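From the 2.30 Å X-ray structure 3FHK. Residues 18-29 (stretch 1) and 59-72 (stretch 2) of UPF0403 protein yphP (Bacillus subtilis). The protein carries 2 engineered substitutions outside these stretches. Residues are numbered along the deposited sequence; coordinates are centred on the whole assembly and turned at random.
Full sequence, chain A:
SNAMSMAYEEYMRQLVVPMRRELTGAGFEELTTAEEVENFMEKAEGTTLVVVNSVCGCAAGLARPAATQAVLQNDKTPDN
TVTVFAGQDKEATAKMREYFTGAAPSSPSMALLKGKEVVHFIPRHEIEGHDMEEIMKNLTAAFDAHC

Stretch 1 18-29: PMRRELTGAGFE
Stretch 2, residues 59-72: AAGLARPAATQAVL

Two helical segments of one chain run side by side in nearly the same direction, joined by a single salt bridge between Glu22 and Arg64 and, further along, by an apolar cluster around Thr68. The axes of helix 18-24 and helix 59-72 approach to 10.1 Å with 22° between their N-to-C directions. Register is set by CA-CA distances of 7.7 Å for Met19-Ala60, 6.7 Å for Leu23-Arg64 and 6.5 Å for Ala26-Thr68. Stretch 2 stays helical throughout, with a wider pi-type turn at 59-63 (Arg64 N to Ala59 O, 2.9 Å) and a kink at Pro65, whose N has no hydrogen to give. In stretch 1 a type I turn runs from Thr24 to Gly27, closed by Gly27 N to Thr24 O at 3.0 Å; Gly27, the last residue of the turn, has phi/psi 88/-1, where a CB would jam against the preceding carbonyl O.

Arg64 (chi1 m, chi2 t, chi3 m, chi4 -90°) points toward stretch 1 and donates from NE to Glu22 OE1 at 3.0 Å and 161°, the acceptor lying near the guanidinium plane. Glu22 meets it with chi1 and chi2 both t. Met19 O sits over one guanidinium face, 3.5 Å from Arg64 CD, and Leu23 CG packs 3.8 Å from the same CD. A water bridges the stretches, weakly donating to Glu22 OE2 (3.3 Å) and Arg64 O (3.1 Å), and lies 2.4 Å from Thr68 OG1.

Thr68 (chi1 p) places CG2 3.7 Å from Leu23 CD2, 3.9 Å from Ala26 CB and 3.9 Å from Phe28 CE1, so one methyl packs against the side chains of Leu23, Ala26 and Phe28. Leu23 is m,t. Phe28 (chi1 m, chi2 65°) directs CZ to 3.9 Å from Ala67 O, at the ring edge, and to 4.2 Å from Val71 CG2.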

# COMPACT_ATOMS: atom_id res chain seq x y z
N PRO A 18 14.18 -4.72 14.50
CA PRO A 18 15.60 -5.09 14.46
C PRO A 18 16.51 -3.86 14.48
O PRO A 18 17.66 -3.97 14.89
CB PRO A 18 15.73 -5.83 13.11
CG PRO A 18 14.55 -5.36 12.32
CD PRO A 18 13.46 -5.26 13.34
N MET A 19 15.99 -2.72 14.04
CA MET A 19 16.77 -1.48 14.08
C MET A 19 16.94 -1.00 15.52
O MET A 19 17.93 -0.34 15.84
CB MET A 19 16.15 -0.39 13.20
CG MET A 19 16.11 -0.76 11.72
SD MET A 19 15.44 0.51 10.61
CE MET A 19 14.87 -0.53 9.27
N ARG A 20 15.99 -1.35 16.39
CA ARG A 20 16.12 -1.08 17.82
C ARG A 20 17.00 -2.11 18.51
O ARG A 20 17.97 -1.77 19.18
CB ARG A 20 14.75 -1.07 18.50
CG ARG A 20 13.82 -0.00 17.98
CD ARG A 20 12.41 -0.18 18.53
NE ARG A 20 11.50 0.84 18.00
CZ ARG A 20 11.18 1.96 18.65
NH1 ARG A 20 11.70 2.22 19.84
NH2 ARG A 20 10.34 2.83 18.10
N ARG A 21 16.65 -3.38 18.33
CA ARG A 21 17.37 -4.46 18.98
C ARG A 21 18.87 -4.40 18.69
O ARG A 21 19.69 -4.78 19.54
CB ARG A 21 16.80 -5.81 18.58
CG ARG A 21 15.55 -6.20 19.33
CD ARG A 21 15.11 -7.59 18.90
NE ARG A 21 13.88 -8.02 19.54
CZ ARG A 21 12.97 -8.81 18.96
NH1 ARG A 21 13.16 -9.24 17.72
NH2 ARG A 21 11.87 -9.15 19.61
N GLU A 22 19.23 -3.92 17.51
CA GLU A 22 20.64 -3.76 17.19
C GLU A 22 21.38 -2.99 18.29
O GLU A 22 22.49 -3.37 18.67
CB GLU A 22 20.83 -3.08 15.83
CG GLU A 22 22.29 -2.80 15.49
CD GLU A 22 22.52 -2.61 14.00
OE1 GLU A 22 21.54 -2.66 13.23
OE2 GLU A 22 23.69 -2.41 13.59
N LEU A 23 20.76 -1.93 18.82
CA LEU A 23 21.33 -1.18 19.94
C LEU A 23 20.99 -1.78 21.30
O LEU A 23 21.86 -1.89 22.17
CB LEU A 23 20.89 0.29 19.90
CG LEU A 23 21.37 1.10 18.69
CD1 LEU A 23 20.76 2.49 18.66
CD2 LEU A 23 22.90 1.18 18.69
N THR A 24 19.73 -2.15 21.49
CA THR A 24 19.26 -2.54 22.83
C THR A 24 19.83 -3.88 23.23
O THR A 24 20.13 -4.11 24.41
CB THR A 24 17.71 -2.54 22.95
OG1 THR A 24 17.13 -3.40 21.97
CG2 THR A 24 17.16 -1.12 22.73
N GLY A 25 20.00 -4.76 22.25
CA GLY A 25 20.64 -6.04 22.50
C GLY A 25 22.11 -5.86 22.81
O GLY A 25 22.79 -6.80 23.18
N ALA A 26 22.61 -4.64 22.64
CA ALA A 26 24.00 -4.34 22.97
C ALA A 26 24.09 -3.53 24.27
O ALA A 26 25.12 -2.91 24.56
CB ALA A 26 24.67 -3.61 21.83
N GLY A 27 23.03 -3.53 25.06
CA GLY A 27 23.05 -2.85 26.34
C GLY A 27 22.66 -1.37 26.29
O GLY A 27 22.64 -0.73 27.33
N PHE A 28 22.35 -0.82 25.11
CA PHE A 28 21.80 0.54 25.04
C PHE A 28 20.34 0.54 25.47
O PHE A 28 19.50 -0.16 24.89
CB PHE A 28 21.93 1.18 23.65
CG PHE A 28 23.34 1.47 23.25
CD1 PHE A 28 24.25 0.43 23.07
CD2 PHE A 28 23.76 2.77 23.06
CE1 PHE A 28 25.57 0.69 22.71
CE2 PHE A 28 25.08 3.05 22.69
CZ PHE A 28 25.98 2.00 22.52
N GLU A 29 20.05 1.31 26.52
CA GLU A 29 18.69 1.45 27.01
C GLU A 29 17.86 2.38 26.13
O GLU A 29 18.26 3.51 25.83
CB GLU A 29 18.68 1.97 28.45
CG GLU A 29 17.29 2.25 28.96
CD GLU A 29 17.26 2.47 30.46
OE1 GLU A 29 18.11 1.87 31.15
OE2 GLU A 29 16.40 3.25 30.93
N ALA A 59 22.66 5.26 9.40
CA ALA A 59 22.47 4.77 10.76
C ALA A 59 22.80 3.28 10.83
O ALA A 59 23.46 2.81 11.77
CB ALA A 59 21.04 5.01 11.22
N ALA A 60 22.32 2.53 9.83
CA ALA A 60 22.54 1.09 9.71
C ALA A 60 23.99 0.73 9.40
O ALA A 60 24.55 -0.18 9.99
CB ALA A 60 21.63 0.49 8.62
N GLY A 61 24.58 1.46 8.46
CA GLY A 61 25.91 1.14 7.97
C GLY A 61 27.05 1.74 8.76
O GLY A 61 28.18 1.25 8.70
N LEU A 62 26.78 2.80 9.51
CA LEU A 62 27.87 3.49 10.19
C LEU A 62 27.61 3.73 11.68
O LEU A 62 28.39 3.30 12.53
CB LEU A 62 28.18 4.81 9.49
CG LEU A 62 28.48 4.70 7.99
CD1 LEU A 62 28.51 6.08 7.34
CD2 LEU A 62 29.78 3.96 7.75
N ALA A 63 26.52 4.43 11.98
CA ALA A 63 26.28 4.91 13.33
C ALA A 63 26.10 3.78 14.35
O ALA A 63 26.83 3.72 15.34
CB ALA A 63 25.11 5.87 13.37
N ARG A 64 25.11 2.91 14.12
CA ARG A 64 24.85 1.82 15.06
C ARG A 64 26.06 0.90 15.24
O ARG A 64 26.48 0.62 16.37
CB ARG A 64 23.59 1.03 14.67
CG ARG A 64 22.30 1.82 14.85
CD ARG A 64 21.06 0.93 14.92
NE ARG A 64 20.86 0.23 13.65
CZ ARG A 64 20.13 0.69 12.64
NH1 ARG A 64 19.51 1.86 12.76
NH2 ARG A 64 20.00 -0.01 11.52
N PRO A 65 26.66 0.45 14.13
CA PRO A 65 27.80 -0.47 14.26
C PRO A 65 28.96 0.21 14.99
O PRO A 65 29.62 -0.42 15.83
CB PRO A 65 28.19 -0.77 12.81
CG PRO A 65 26.98 -0.41 11.98
CD PRO A 65 26.24 0.65 12.73
N ALA A 66 29.21 1.48 14.68
CA ALA A 66 30.34 2.21 15.28
C ALA A 66 30.13 2.39 16.78
O ALA A 66 31.06 2.21 17.56
CB ALA A 66 30.53 3.55 14.61
N ALA A 67 28.91 2.73 17.16
CA ALA A 67 28.58 2.99 18.55
C ALA A 67 28.74 1.74 19.40
O ALA A 67 29.32 1.78 20.49
CB ALA A 67 27.16 3.51 18.66
N THR A 68 28.22 0.62 18.92
CA THR A 68 28.23 -0.61 19.71
C THR A 68 29.63 -1.22 19.78
O THR A 68 30.00 -1.81 20.80
CB THR A 68 27.19 -1.65 19.19
OG1 THR A 68 27.54 -2.07 17.86
CG2 THR A 68 25.79 -1.03 19.18
N GLN A 69 30.40 -1.07 18.71
CA GLN A 69 31.76 -1.60 18.66
C GLN A 69 32.73 -0.75 19.48
O GLN A 69 33.59 -1.29 20.18
CB GLN A 69 32.23 -1.76 17.21
CG GLN A 69 31.56 -2.92 16.48
CD GLN A 69 31.71 -2.86 14.96
OE1 GLN A 69 30.78 -3.20 14.22
NE2 GLN A 69 32.88 -2.43 14.49
N ALA A 70 32.59 0.57 19.40
CA ALA A 70 33.47 1.45 20.16
C ALA A 70 33.31 1.15 21.65
O ALA A 70 34.29 1.08 22.40
CB ALA A 70 33.15 2.93 19.87
N VAL A 71 32.07 0.93 22.06
CA VAL A 71 31.74 0.69 23.45
C VAL A 71 32.23 -0.66 23.98
O VAL A 71 32.54 -0.80 25.17
CB VAL A 71 30.22 0.84 23.67
CG1 VAL A 71 29.73 -0.09 24.75
CG2 VAL A 71 29.89 2.30 24.01
N LEU A 72 32.29 -1.65 23.09
CA LEU A 72 32.68 -2.99 23.49
C LEU A 72 34.18 -3.19 23.39
O LEU A 72 34.75 -4.04 24.10
CB LEU A 72 31.96 -4.01 22.62
CG LEU A 72 30.48 -4.25 22.92
CD1 LEU A 72 29.88 -5.13 21.82
CD2 LEU A 72 30.30 -4.89 24.29
O HOH W 1 25.93 -2.42 16.05